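PDB 6B2W: putative peptidyl-arginine deiminase family protein from Campylobacter jejuni subsp. jejuni serotype O:2, which probably catalyses the hydrolysis of agmatine to N-carbamoylputrescine and ammonia, a step of polyamine biosynthesis on the way to putrescine. Local coordinates for residues E38-S43 against A311-R316; I149-E154 against F186-I191; N218-C223 against F248-L253; C225-D230 against I255-Y260. The protein carries 1 engineered substitution. All coordinates share one frame; numbering follows the deposited sequence.

Following the chain from the N terminus, helix 37-52 supplies the first half of contact 1, whose partner, 311-316, comes only after strand 305-310; the loop it closes encloses all the other contacts. Within it, contact 2 closes first, joining strand 149-151 to the passage from helix 175-186 into strand 190-194. Contacts 3 and 4 follow and cross, their segments alternating: contact 3 pairs strands 219-224 and 249-254, and contact 4 joins the loops that leave those two strands. C223 and I255 touch where contacts 3 and 4 adjoin, and N152 packs on F248 between contacts 2 and 3. Contacts 1 and 2 lie on opposite sides of the chain's centre.

Contact 1: E38-S43 against A311-R316; sequences EEILQS and ARVFLR
V313 and F314, in the loop that follows strand 305-310, pack on I40 and S43 of helix 37-52, a loop-on-helix contact within the alpha/beta propeller (pentein fold) to which agmatine deiminases belong. The tight part is hydrocarbon. V313 directs its side chain at the helix, and its CG1, anti to the backbone N (chi1 180°), presses against main chain and side chain alike, 3.5 Å from I40 CA and 3.7 Å from I40 CB. I40 answers with its longer branch, whose end passes V313 and rests over the F314 ring. There I40 CD1 lies 3.9 Å from the centroid of the F314 ring and 6° off the ring normal, a CH-pi contact squarely over the face. The same ring is approached obliquely by S43 CB, 3.9 Å from F314 CE1. Beyond the contact F314 meets the ring of Y44, and its side chain is about 9 Å from the bound agmatine.

The flank formed by exposed E39 and partly exposed R316 is much looser. E39 OE2 comes up to the guanidinium edge, 3.8 Å from R316 NH1, with the carboxylate plane turned 82° from that of the guanidinium. This salt bridge is long, and R316 has a second partner in Y36, a cation-pi contact. On the S43 side a water bridges, 2.7 Å from S43 OG and accepting a hydrogen bond from V313 N.

Contact 2: I149-E154 against F186-I191; sequences IDFNGE and FGLKQI
F186 meets F151 and I149 where helix 175-186 runs out, its side chain directed at strand 149-151, the edge of a small mixed sheet with strands 156-160 and 190-194. Traced outward, F186 CB first comes 4.0 Å from F151 CE1. The next atoms belong to the ring, and F151 CZ neighbours all six: it stands 3.5 Å above the F186 plane over the ring centre, closest to F186 CD1 at 3.6 Å. The two ring planes are inclined at 45° with centroids 4.8 Å apart, an oblique pairing in which one corner of F151 bears on the F186 face. At the tip, F186 CZ reaches I149 CD1, 3.9 Å away, which comes from the opposite direction. I149 CG1 lies between its backbone N and carbonyl carbon (chi1 55°), and the extended chain beyond it carries CD1 to the phenylalanine. I94 and I96 of strand 94-98 also pack on F186.

L188 meets F151 at its ring edge, with L188 CD2 3.8 Å from F151 CE1. Between the two segments runs strand 156-160, whose M157 touches I149, F151 and L188. The turn leading to it is shaped by N152, whose OD1 accepts from E154 N at 2.9 Å, an Asx turn.

At the exposed end K189 NZ stands 3.7 Å from E154 O without a hydrogen bond, and any polarisation of that oxygen is probably slight at most. Elsewhere the attraction is dispersive and hydrophobic, resting on the fit of the two rings and their aliphatic neighbours.

Contact 3: N218-C223 against F248-L253; sequences NTIAHC and FDLLEL
The beta-alpha-beta unit of strand 219-224, helix 233-244 and strand 249-254 has its two parallel strands side by side here, T219 facing D249, I220 facing L250, A221 facing L251 and H222 facing E252. Five backbone hydrogen bonds join them, passing from D249 N to N218 O, I220 N to D249 O, L251 N to I220 O, H222 N to L251 O and L253 N to H222 O.

I220 and H222 lie on the face covered by helix 233-244, with L250 and E252 beside them. I220 CD1 packs 3.8 Å from F248 CD2, while N218 O lies near the edge of that ring; F248 also meets F214 edge-to-face. A chi1 of 71° turns H222 CG back over its own main chain, and the end of the imidazole comes nearer to the neighbouring strand. L250 CB lies at the ring edge, 4.1 Å from H222 CD2, and E252 runs alongside with CG 3.9 Å from H222 NE2, the ring and carboxylate planes 87° apart. On the other face A221 CB touches L253 CD1 at 3.8 Å, and helix 289-300 packs over L251 and L253.

The imidazole is engaged at both nitrogens. H222 ND1 donates to C223 O of its own strand (3.2 Å), and a water in the ring plane lies 2.7 Å from H222 NE2. That water donates to E252 OE2 (3.1 Å), which also forms a salt bridge with K240 of the helix. A buried histidine is thus linked through water to a carboxylate whose ionised form K240 would probably favour.

Contact 4: C225-D230 against I255-Y260; sequences CEDEED and IPKPLY
I255 and C225 make the apolar part of the contact, with I255 CD1 4.0 Å from C225 SG. The isoleucine's CG1 is flanked by both main-chain neighbours of CA (chi1 62°), and the chain then extends so that CD1 leans over the cysteine. D230 OD2 also borders this region as a distant van der Waals neighbour, 4.2 Å from I255 CD1 and 4.3 Å from P258 CG, loose contacts of a carboxylate oxygen with carbon.

Water supplies the polar bridges. One molecule accepts from E226 N at 2.8 Å and donates to I255 O; another donates to D230 OD2 and to P256 O, at 2.9 Å from the latter. Both fit between loops that leave the adjacent parallel strands 219-224 and 249-254 at their C-terminal ends, and a backbone hydrogen bond between I224 and I255 marks where strand pairing gives way to them.

Across the contact, charge acts at longer range: D227 OD2 and K257 NZ stand 4.0 Å apart, beyond a salt bridge, their side chains crossing at about a right angle.

Direct polar bonds hold the two aspartates from elsewhere. D227 also bonds within its own loop, where it opens a type I turn to D230, and its OD1 accepts from E229 N at 3.3 Å in an Asx turn, met from above the carboxylate plane. D230 OD2 has its stronger partner in R265, a salt bridge, while D230 OD1 caps H232 N just ahead of helix 233-244.

Contact 1: E38-S43 against A311-R316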
loop_
_atom_site.group_PDB
_atom_site.type_symbol
_atom_site.label_atom_id
_atom_site.label_comp_id
_atom_site.label_asym_id
_atom_site.label_seq_id
_atom_site.Cartn_x
_atom_site.Cartn_y
_atom_site.Cartn_z
ATOM N N GLU A 38 9.145 7.501 -19.623
ATOM C CA GLU A 38 10.104 6.422 -19.885
ATOM C C GLU A 38 10.955 6.053 -18.674
ATOM O O GLU A 38 11.311 4.887 -18.508
ATOM C CB GLU A 38 11.003 6.748 -21.085
ATOM C CG GLU A 38 10.573 6.046 -22.362
ATOM C CD GLU A 38 9.154 6.397 -22.781
ATOM O OE1 GLU A 38 8.815 7.602 -22.778
ATOM O OE2 GLU A 38 8.380 5.469 -23.116
ATOM N N GLU A 39 11.289 7.032 -17.836
ATOM C CA GLU A 39 12.062 6.745 -16.629
ATOM C C GLU A 39 11.252 5.901 -15.653
ATOM O O GLU A 39 11.754 4.914 -15.112
ATOM C CB GLU A 39 12.523 8.027 -15.939
ATOM C CG GLU A 39 13.594 8.795 -16.698
ATOM C CD GLU A 39 13.077 10.090 -17.289
ATOM O OE1 GLU A 39 12.121 10.045 -18.099
ATOM O OE2 GLU A 39 13.635 11.153 -16.935
ATOM N N ILE A 40 9.998 6.293 -15.432
ATOM C CA ILE A 40 9.118 5.537 -14.542
ATOM C C ILE A 40 8.828 4.134 -15.083
ATOM O O ILE A 40 8.748 3.181 -14.311
ATOM C CB ILE A 40 7.796 6.291 -14.226
ATOM C CG1 ILE A 40 6.984 5.561 -13.146
ATOM C CG2 ILE A 40 6.935 6.471 -15.472
ATOM C CD1 ILE A 40 7.686 5.401 -11.811
ATOM N N LEU A 41 8.692 4.006 -16.402
ATOM C CA LEU A 41 8.414 2.704 -17.017
ATOM C C LEU A 41 9.609 1.754 -16.938
ATOM O O LEU A 41 9.430 0.544 -16.805
ATOM C CB LEU A 41 7.949 2.864 -18.471
ATOM C CG LEU A 41 6.479 3.274 -18.655
ATOM C CD1 LEU A 41 6.220 3.722 -20.086
ATOM C CD2 LEU A 41 5.527 2.147 -18.274
ATOM N N GLN A 42 10.821 2.300 -17.024
ATOM C CA GLN A 42 12.043 1.517 -16.825
ATOM C C GLN A 42 12.062 0.934 -15.409
ATOM O O GLN A 42 12.443 -0.220 -15.206
ATOM C CB GLN A 42 13.283 2.389 -17.070
ATOM C CG GLN A 42 14.628 1.738 -16.751
ATOM C CD GLN A 42 14.904 0.484 -17.569
ATOM O OE1 GLN A 42 14.386 0.320 -18.681
ATOM N NE2 GLN A 42 15.735 -0.406 -17.027
ATOM N N SER A 43 11.642 1.746 -14.441
ATOM C CA SER A 43 11.561 1.323 -13.048
ATOM C C SER A 43 10.483 0.257 -12.838
ATOM O O SER A 43 10.692 -0.697 -12.086
ATOM C CB SER A 43 11.299 2.527 -12.143
ATOM O OG SER A 43 12.346 3.476 -12.247
ATOM N N ALA A 311 13.534 2.941 -6.284
ATOM C CA ALA A 311 12.203 3.540 -6.186
ATOM C C ALA A 311 12.209 5.070 -6.286
ATOM O O ALA A 311 11.206 5.707 -5.976
ATOM C CB ALA A 311 11.553 3.113 -4.878
ATOM N N ARG A 312 13.320 5.655 -6.726
ATOM C CA ARG A 312 13.451 7.116 -6.758
ATOM C C ARG A 312 12.449 7.825 -7.681
ATOM O O ARG A 312 11.924 8.882 -7.328
ATOM C CB ARG A 312 14.873 7.513 -7.150
ATOM C CG ARG A 312 15.898 7.259 -6.059
ATOM C CD ARG A 312 17.302 7.506 -6.571
ATOM N NE ARG A 312 17.658 6.550 -7.617
ATOM C CZ ARG A 312 18.601 6.737 -8.540
ATOM N NH1 ARG A 312 19.311 7.863 -8.580
ATOM N NH2 ARG A 312 18.837 5.788 -9.436
ATOM N N VAL A 313 12.189 7.243 -8.851
ATOM C CA VAL A 313 11.312 7.876 -9.852
ATOM C C VAL A 313 9.857 7.899 -9.383
ATOM O O VAL A 313 9.120 8.838 -9.685
ATOM C CB VAL A 313 11.404 7.182 -11.231
ATOM C CG1 VAL A 313 10.481 7.856 -12.235
ATOM C CG2 VAL A 313 12.832 7.211 -11.754
ATOM N N PHE A 314 9.460 6.870 -8.637
ATOM C CA PHE A 314 8.113 6.788 -8.064
ATOM C C PHE A 314 7.790 8.019 -7.219
ATOM O O PHE A 314 6.659 8.502 -7.219
ATOM C CB PHE A 314 7.969 5.540 -7.187
ATOM C CG PHE A 314 7.873 4.254 -7.958
ATOM C CD1 PHE A 314 9.017 3.575 -8.359
ATOM C CD2 PHE A 314 6.635 3.710 -8.265
ATOM C CE1 PHE A 314 8.926 2.389 -9.061
ATOM C CE2 PHE A 314 6.538 2.524 -8.967
ATOM C CZ PHE A 314 7.684 1.863 -9.365
ATOM N N LEU A 315 8.795 8.522 -6.505
ATOM C CA LEU A 315 8.613 9.630 -5.564
ATOM C C LEU A 315 8.237 10.962 -6.224
ATOM O O LEU A 315 7.743 11.863 -5.545
ATOM C CB LEU A 315 9.877 9.832 -4.724
ATOM C CG LEU A 315 10.411 8.670 -3.883
ATOM C CD1 LEU A 315 11.688 9.110 -3.182
ATOM C CD2 LEU A 315 9.380 8.202 -2.870
ATOM N N ARG A 316 8.463 11.101 -7.529
ATOM C CA ARG A 316 8.112 12.344 -8.232
ATOM C C ARG A 316 6.603 12.594 -8.234
ATOM O O ARG A 316 6.158 13.742 -8.291
ATOM C CB ARG A 316 8.649 12.336 -9.662
ATOM C CG ARG A 316 10.166 12.384 -9.737
ATOM C CD ARG A 316 10.651 12.369 -11.176
ATOM N NE ARG A 316 12.051 11.958 -11.288
ATOM C CZ ARG A 316 12.679 11.717 -12.438
ATOM N NH1 ARG A 316 12.042 11.846 -13.599
ATOM N NH2 ARG A 316 13.956 11.346 -12.432
HETATM O O HOH W 1 12.649 4.201 -9.632
#

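Contact 2: I149-E154 against F186-I191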
loop_
_atom_site.group_PDB
_atom_site.type_symbol
_atom_site.label_atom_id
_atom_site.label_comp_id
_atom_site.label_asym_id
_atom_site.label_seq_id
_atom_site.Cartn_x
_atom_site.Cartn_y
_atom_site.Cartn_z
ATOM N N ILE A 149 -4.393 1.876 5.632
ATOM C CA ILE A 149 -4.605 0.841 6.659
ATOM C C ILE A 149 -3.571 -0.287 6.568
ATOM O O ILE A 149 -3.032 -0.559 5.495
ATOM C CB ILE A 149 -6.030 0.242 6.567
ATOM C CG1 ILE A 149 -6.317 -0.292 5.158
ATOM C CG2 ILE A 149 -7.062 1.296 6.946
ATOM C CD1 ILE A 149 -7.648 -0.997 5.005
ATOM N N ASP A 150 -3.309 -0.944 7.698
ATOM C CA ASP A 150 -2.308 -2.017 7.771
ATOM C C ASP A 150 -2.692 -3.055 8.830
ATOM O O ASP A 150 -3.031 -2.692 9.953
ATOM C CB ASP A 150 -0.934 -1.424 8.091
ATOM C CG ASP A 150 0.194 -2.402 7.839
ATOM O OD1 ASP A 150 0.526 -2.632 6.657
ATOM O OD2 ASP A 150 0.752 -2.940 8.821
ATOM N N PHE A 151 -2.608 -4.339 8.478
ATOM C CA PHE A 151 -3.123 -5.426 9.323
ATOM C C PHE A 151 -2.044 -6.396 9.793
ATOM O O PHE A 151 -1.069 -6.631 9.086
ATOM C CB PHE A 151 -4.181 -6.219 8.554
ATOM C CG PHE A 151 -5.364 -5.399 8.140
ATOM C CD1 PHE A 151 -6.376 -5.122 9.040
ATOM C CD2 PHE A 151 -5.460 -4.897 6.849
ATOM C CE1 PHE A 151 -7.468 -4.363 8.664
ATOM C CE2 PHE A 151 -6.547 -4.136 6.465
ATOM C CZ PHE A 151 -7.555 -3.868 7.374
ATOM N N ASN A 152 -2.234 -6.967 10.981
ATOM C CA ASN A 152 -1.358 -8.030 11.484
ATOM C C ASN A 152 -1.959 -9.436 11.346
ATOM O O ASN A 152 -1.269 -10.427 11.580
ATOM C CB ASN A 152 -0.949 -7.759 12.940
ATOM C CG ASN A 152 -1.980 -8.238 13.954
ATOM O OD1 ASN A 152 -3.182 -8.285 13.675
ATOM N ND2 ASN A 152 -1.509 -8.585 15.150
ATOM N N GLY A 153 -3.240 -9.519 10.983
ATOM C CA GLY A 153 -3.898 -10.807 10.750
ATOM C C GLY A 153 -4.478 -11.479 11.983
ATOM O O GLY A 153 -5.108 -12.530 11.875
ATOM N N GLU A 154 -4.270 -10.877 13.151
ATOM C CA GLU A 154 -4.859 -11.358 14.398
ATOM C C GLU A 154 -5.979 -10.419 14.859
ATOM O O GLU A 154 -6.321 -10.388 16.038
ATOM C CB GLU A 154 -3.788 -11.468 15.494
ATOM C CG GLU A 154 -2.570 -12.307 15.128
ATOM C CD GLU A 154 -2.896 -13.772 14.891
ATOM O OE1 GLU A 154 -3.933 -14.252 15.400
ATOM O OE2 GLU A 154 -2.104 -14.450 14.198
ATOM N N PHE A 186 -13.793 -5.366 8.817
ATOM C CA PHE A 186 -12.641 -6.268 8.813
ATOM C C PHE A 186 -12.633 -7.239 9.996
ATOM O O PHE A 186 -11.696 -8.026 10.148
ATOM C CB PHE A 186 -11.343 -5.454 8.776
ATOM C CG PHE A 186 -11.155 -4.683 7.500
ATOM C CD1 PHE A 186 -10.689 -5.315 6.357
ATOM C CD2 PHE A 186 -11.459 -3.331 7.437
ATOM C CE1 PHE A 186 -10.523 -4.611 5.175
ATOM C CE2 PHE A 186 -11.294 -2.620 6.260
ATOM C CZ PHE A 186 -10.825 -3.260 5.127
ATOM N N GLY A 187 -13.681 -7.193 10.821
ATOM C CA GLY A 187 -13.806 -8.087 11.971
ATOM C C GLY A 187 -12.628 -7.959 12.911
ATOM O O GLY A 187 -12.001 -8.956 13.266
ATOM N N LEU A 188 -12.334 -6.726 13.307
ATOM C CA LEU A 188 -11.154 -6.423 14.114
ATOM C C LEU A 188 -11.477 -6.364 15.602
ATOM O O LEU A 188 -12.596 -6.034 15.990
ATOM C CB LEU A 188 -10.557 -5.078 13.689
ATOM C CG LEU A 188 -10.133 -4.921 12.228
ATOM C CD1 LEU A 188 -9.848 -3.460 11.917
ATOM C CD2 LEU A 188 -8.922 -5.787 11.915
ATOM N N LYS A 189 -10.481 -6.681 16.423
ATOM C CA LYS A 189 -10.548 -6.458 17.867
ATOM C C LYS A 189 -10.075 -5.053 18.239
ATOM O O LYS A 189 -10.587 -4.460 19.184
ATOM C CB LYS A 189 -9.673 -7.469 18.604
ATOM C CG LYS A 189 -10.088 -8.919 18.414
ATOM C CD LYS A 189 -9.242 -9.853 19.268
ATOM C CE LYS A 189 -7.845 -10.045 18.690
ATOM N NZ LYS A 189 -6.802 -10.152 19.749
ATOM N N GLN A 190 -9.101 -4.529 17.496
ATOM C CA GLN A 190 -8.405 -3.301 17.879
ATOM C C GLN A 190 -7.933 -2.504 16.663
ATOM O O GLN A 190 -7.475 -3.078 15.673
ATOM C CB GLN A 190 -7.195 -3.665 18.745
ATOM C CG GLN A 190 -6.437 -2.488 19.342
ATOM C CD GLN A 190 -5.147 -2.919 20.020
ATOM O OE1 GLN A 190 -4.982 -4.085 20.386
ATOM N NE2 GLN A 190 -4.221 -1.979 20.187
ATOM N N ILE A 191 -8.050 -1.181 16.750
ATOM C CA ILE A 191 -7.436 -0.275 15.782
ATOM C C ILE A 191 -6.504 0.669 16.533
ATOM O O ILE A 191 -6.922 1.333 17.480
ATOM C CB ILE A 191 -8.487 0.543 15.009
ATOM C CG1 ILE A 191 -9.381 -0.393 14.181
ATOM C CG2 ILE A 191 -7.805 1.567 14.106
ATOM C CD1 ILE A 191 -10.530 0.292 13.467
#

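Contact 3: N218-C223 against F248-L253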
loop_
_atom_site.group_PDB
_atom_site.type_symbol
_atom_site.label_atom_id
_atom_site.label_comp_id
_atom_site.label_asym_id
_atom_site.label_seq_id
_atom_site.Cartn_x
_atom_site.Cartn_y
_atom_site.Cartn_z
ATOM N N ASN A 218 3.753 -9.866 15.616
ATOM C CA ASN A 218 4.278 -9.198 16.811
ATOM C C ASN A 218 5.084 -7.924 16.561
ATOM O O ASN A 218 5.363 -7.182 17.506
ATOM C CB ASN A 218 5.188 -10.165 17.585
ATOM C CG ASN A 218 4.496 -11.471 17.947
ATOM O OD1 ASN A 218 4.985 -12.556 17.622
ATOM N ND2 ASN A 218 3.353 -11.372 18.619
ATOM N N THR A 219 5.471 -7.672 15.314
ATOM C CA THR A 219 6.494 -6.669 15.025
ATOM C C THR A 219 6.010 -5.577 14.076
ATOM O O THR A 219 5.501 -5.868 12.997
ATOM C CB THR A 219 7.745 -7.338 14.425
ATOM O OG1 THR A 219 8.049 -8.528 15.163
ATOM C CG2 THR A 219 8.945 -6.400 14.475
ATOM N N ILE A 220 6.175 -4.323 14.492
ATOM C CA ILE A 220 5.904 -3.165 13.646
ATOM C C ILE A 220 7.223 -2.525 13.211
ATOM O O ILE A 220 8.055 -2.191 14.052
ATOM C CB ILE A 220 5.065 -2.100 14.383
ATOM C CG1 ILE A 220 3.641 -2.612 14.623
ATOM C CG2 ILE A 220 5.022 -0.805 13.580
ATOM C CD1 ILE A 220 2.807 -1.738 15.537
ATOM N N ALA A 221 7.407 -2.356 11.903
ATOM C CA ALA A 221 8.548 -1.617 11.369
ATOM C C ALA A 221 8.095 -0.202 11.058
ATOM O O ALA A 221 7.142 -0.022 10.300
ATOM C CB ALA A 221 9.080 -2.284 10.114
ATOM N N HIS A 222 8.776 0.792 11.633
ATOM C CA HIS A 222 8.343 2.193 11.539
ATOM C C HIS A 222 9.486 3.169 11.248
ATOM O O HIS A 222 10.642 2.910 11.584
ATOM C CB HIS A 222 7.641 2.613 12.834
ATOM C CG HIS A 222 8.565 2.760 14.005
ATOM N ND1 HIS A 222 9.115 3.971 14.372
ATOM C CD2 HIS A 222 9.035 1.851 14.892
ATOM C CE1 HIS A 222 9.884 3.801 15.432
ATOM N NE2 HIS A 222 9.854 2.523 15.768
ATOM N N CYS A 223 9.132 4.307 10.648
ATOM C CA CYS A 223 10.092 5.352 10.290
ATOM C C CYS A 223 10.556 6.192 11.486
ATOM O O CYS A 223 9.821 6.377 12.461
ATOM C CB CYS A 223 9.485 6.292 9.236
ATOM S SG CYS A 223 8.926 5.494 7.709
ATOM N N PHE A 248 3.857 -3.993 20.961
ATOM C CA PHE A 248 4.500 -4.741 19.884
ATOM C C PHE A 248 6.001 -4.471 19.856
ATOM O O PHE A 248 6.458 -3.408 20.290
ATOM C CB PHE A 248 3.890 -4.361 18.531
ATOM C CG PHE A 248 2.471 -4.814 18.361
ATOM C CD1 PHE A 248 2.178 -6.161 18.174
ATOM C CD2 PHE A 248 1.424 -3.902 18.386
ATOM C CE1 PHE A 248 0.872 -6.588 18.018
ATOM C CE2 PHE A 248 0.114 -4.325 18.232
ATOM C CZ PHE A 248 -0.163 -5.669 18.049
ATOM N N ASP A 249 6.761 -5.439 19.346
ATOM C CA ASP A 249 8.184 -5.239 19.069
ATOM C C ASP A 249 8.342 -4.242 17.922
ATOM O O ASP A 249 7.491 -4.174 17.030
ATOM C CB ASP A 249 8.863 -6.566 18.708
ATOM C CG ASP A 249 9.029 -7.490 19.907
ATOM O OD1 ASP A 249 9.031 -6.997 21.057
ATOM O OD2 ASP A 249 9.169 -8.714 19.695
ATOM N N LEU A 250 9.425 -3.470 17.952
ATOM C CA LEU A 250 9.623 -2.390 16.990
ATOM C C LEU A 250 10.954 -2.514 16.245
ATOM O O LEU A 250 11.978 -2.867 16.830
ATOM C CB LEU A 250 9.529 -1.033 17.694
ATOM C CG LEU A 250 8.240 -0.736 18.476
ATOM C CD1 LEU A 250 8.314 0.649 19.101
ATOM C CD2 LEU A 250 6.988 -0.845 17.616
ATOM N N LEU A 251 10.911 -2.225 14.944
ATOM C CA LEU A 251 12.086 -2.241 14.072
ATOM C C LEU A 251 12.152 -0.884 13.384
ATOM O O LEU A 251 11.166 -0.441 12.800
ATOM C CB LEU A 251 11.965 -3.371 13.043
ATOM C CG LEU A 251 13.209 -3.738 12.225
ATOM C CD1 LEU A 251 13.150 -5.190 11.772
ATOM C CD2 LEU A 251 13.389 -2.818 11.025
ATOM N N GLU A 252 13.301 -0.219 13.456
ATOM C CA GLU A 252 13.404 1.170 13.002
ATOM C C GLU A 252 13.869 1.291 11.548
ATOM O O GLU A 252 14.813 0.623 11.124
ATOM C CB GLU A 252 14.307 1.971 13.944
ATOM C CG GLU A 252 13.699 2.133 15.333
ATOM C CD GLU A 252 14.416 3.145 16.210
ATOM O OE1 GLU A 252 15.627 3.387 16.002
ATOM O OE2 GLU A 252 13.759 3.700 17.116
ATOM N N LEU A 253 13.180 2.147 10.796
ATOM C CA LEU A 253 13.461 2.388 9.381
ATOM C C LEU A 253 13.872 3.852 9.190
ATOM O O LEU A 253 13.049 4.683 8.795
ATOM C CB LEU A 253 12.220 2.074 8.539
ATOM C CG LEU A 253 11.688 0.641 8.621
ATOM C CD1 LEU A 253 10.316 0.544 7.981
ATOM C CD2 LEU A 253 12.655 -0.333 7.965
HETATM O O HOH W 2 9.701 -9.499 16.926
HETATM O O HOH W 3 11.361 1.956 17.873
#

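Contact 4: C225-D230 against I255-Y260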
loop_
_atom_site.group_PDB
_atom_site.type_symbol
_atom_site.label_atom_id
_atom_site.label_comp_id
_atom_site.label_asym_id
_atom_site.label_seq_id
_atom_site.Cartn_x
_atom_site.Cartn_y
_atom_site.Cartn_z
ATOM N N CYS A 225 13.822 9.593 12.180
ATOM C CA CYS A 225 14.765 10.514 11.550
ATOM C C CYS A 225 15.980 10.707 12.458
ATOM O O CYS A 225 15.837 11.098 13.614
ATOM C CB CYS A 225 14.066 11.848 11.284
ATOM S SG CYS A 225 15.086 13.111 10.495
ATOM N N GLU A 226 17.170 10.412 11.939
ATOM C CA GLU A 226 18.403 10.539 12.722
ATOM C C GLU A 226 18.897 11.992 12.817
ATOM O O GLU A 226 19.606 12.346 13.762
ATOM C CB GLU A 226 19.504 9.637 12.148
ATOM C CG GLU A 226 19.220 8.146 12.275
ATOM C CD GLU A 226 20.444 7.282 12.009
ATOM O OE1 GLU A 226 20.788 7.061 10.829
ATOM O OE2 GLU A 226 21.063 6.808 12.986
ATOM N N ASP A 227 18.524 12.824 11.845
ATOM C CA ASP A 227 18.940 14.229 11.798
ATOM C C ASP A 227 17.973 15.114 12.602
ATOM O O ASP A 227 16.819 15.289 12.215
ATOM C CB ASP A 227 19.007 14.691 10.333
ATOM C CG ASP A 227 19.616 16.083 10.165
ATOM O OD1 ASP A 227 19.993 16.719 11.172
ATOM O OD2 ASP A 227 19.712 16.540 9.005
ATOM N N GLU A 228 18.464 15.690 13.701
ATOM C CA GLU A 228 17.633 16.482 14.625
ATOM C C GLU A 228 17.197 17.850 14.101
ATOM O O GLU A 228 16.312 18.479 14.686
ATOM C CB GLU A 228 18.363 16.678 15.953
ATOM C CG GLU A 228 18.483 15.406 16.778
ATOM C CD GLU A 228 19.825 15.266 17.465
ATOM O OE1 GLU A 228 20.817 15.847 16.973
ATOM O OE2 GLU A 228 19.895 14.558 18.492
ATOM N N GLU A 229 17.826 18.314 13.025
ATOM C CA GLU A 229 17.466 19.584 12.393
ATOM C C GLU A 229 16.458 19.393 11.261
ATOM O O GLU A 229 15.942 20.363 10.712
ATOM C CB GLU A 229 18.725 20.269 11.866
ATOM C CG GLU A 229 19.685 20.680 12.974
ATOM C CD GLU A 229 21.140 20.607 12.557
ATOM O OE1 GLU A 229 21.445 20.928 11.387
ATOM O OE2 GLU A 229 21.978 20.233 13.409
ATOM N N ASP A 230 16.190 18.137 10.917
ATOM C CA ASP A 230 15.189 17.796 9.919
ATOM C C ASP A 230 13.798 17.980 10.524
ATOM O O ASP A 230 13.586 17.704 11.704
ATOM C CB ASP A 230 15.395 16.346 9.478
ATOM C CG ASP A 230 14.689 16.013 8.179
ATOM O OD1 ASP A 230 13.508 16.385 8.022
ATOM O OD2 ASP A 230 15.312 15.358 7.314
ATOM N N ILE A 255 14.787 7.269 7.811
ATOM C CA ILE A 255 14.576 7.870 6.495
ATOM C C ILE A 255 15.904 8.296 5.872
ATOM O O ILE A 255 16.884 8.519 6.594
ATOM C CB ILE A 255 13.624 9.085 6.540
ATOM C CG1 ILE A 255 14.197 10.220 7.403
ATOM C CG2 ILE A 255 12.252 8.651 7.034
ATOM C CD1 ILE A 255 13.469 11.540 7.243
ATOM N N PRO A 256 15.947 8.406 4.532
ATOM C CA PRO A 256 17.170 8.876 3.890
ATOM C C PRO A 256 17.412 10.360 4.126
ATOM O O PRO A 256 16.516 11.082 4.571
ATOM C CB PRO A 256 16.914 8.627 2.393
ATOM C CG PRO A 256 15.718 7.750 2.319
ATOM C CD PRO A 256 14.914 8.066 3.539
ATOM N N LYS A 257 18.628 10.800 3.826
ATOM C CA LYS A 257 18.917 12.220 3.758
ATOM C C LYS A 257 18.110 12.818 2.597
ATOM O O LYS A 257 17.848 12.131 1.611
ATOM C CB LYS A 257 20.418 12.449 3.578
ATOM C CG LYS A 257 21.228 12.199 4.844
ATOM C CD LYS A 257 21.357 13.464 5.684
ATOM C CE LYS A 257 22.218 13.245 6.923
ATOM N NZ LYS A 257 22.817 14.512 7.441
ATOM N N PRO A 258 17.688 14.088 2.722
ATOM C CA PRO A 258 16.803 14.727 1.743
ATOM C C PRO A 258 17.191 14.528 0.271
ATOM O O PRO A 258 18.346 14.737 -0.095
ATOM C CB PRO A 258 16.904 16.209 2.106
ATOM C CG PRO A 258 17.225 16.231 3.560
ATOM C CD PRO A 258 17.950 14.959 3.885
ATOM N N LEU A 259 16.227 14.117 -0.552
ATOM C CA LEU A 259 16.390 14.085 -2.009
ATOM C C LEU A 259 15.473 15.127 -2.626
ATOM O O LEU A 259 14.346 15.310 -2.156
ATOM C CB LEU A 259 16.006 12.727 -2.594
ATOM C CG LEU A 259 16.677 11.455 -2.086
ATOM C CD1 LEU A 259 15.916 10.876 -0.904
ATOM C CD2 LEU A 259 16.748 10.441 -3.216
ATOM N N TYR A 260 15.936 15.782 -3.691
ATOM C CA TYR A 260 15.142 16.815 -4.361
ATOM C C TYR A 260 15.005 16.574 -5.860
ATOM O O TYR A 260 15.940 16.114 -6.518
ATOM C CB TYR A 260 15.741 18.204 -4.112
ATOM C CG TYR A 260 15.794 18.573 -2.651
ATOM C CD1 TYR A 260 16.908 18.265 -1.879
ATOM C CD2 TYR A 260 14.725 19.214 -2.033
ATOM C CE1 TYR A 260 16.961 18.592 -0.535
ATOM C CE2 TYR A 260 14.768 19.543 -0.688
ATOM C CZ TYR A 260 15.889 19.228 0.054
ATOM O OH TYR A 260 15.948 19.549 1.385
HETATM O O HOH W 4 17.317 9.105 9.521
HETATM O O HOH W 5 17.188 12.897 6.767
#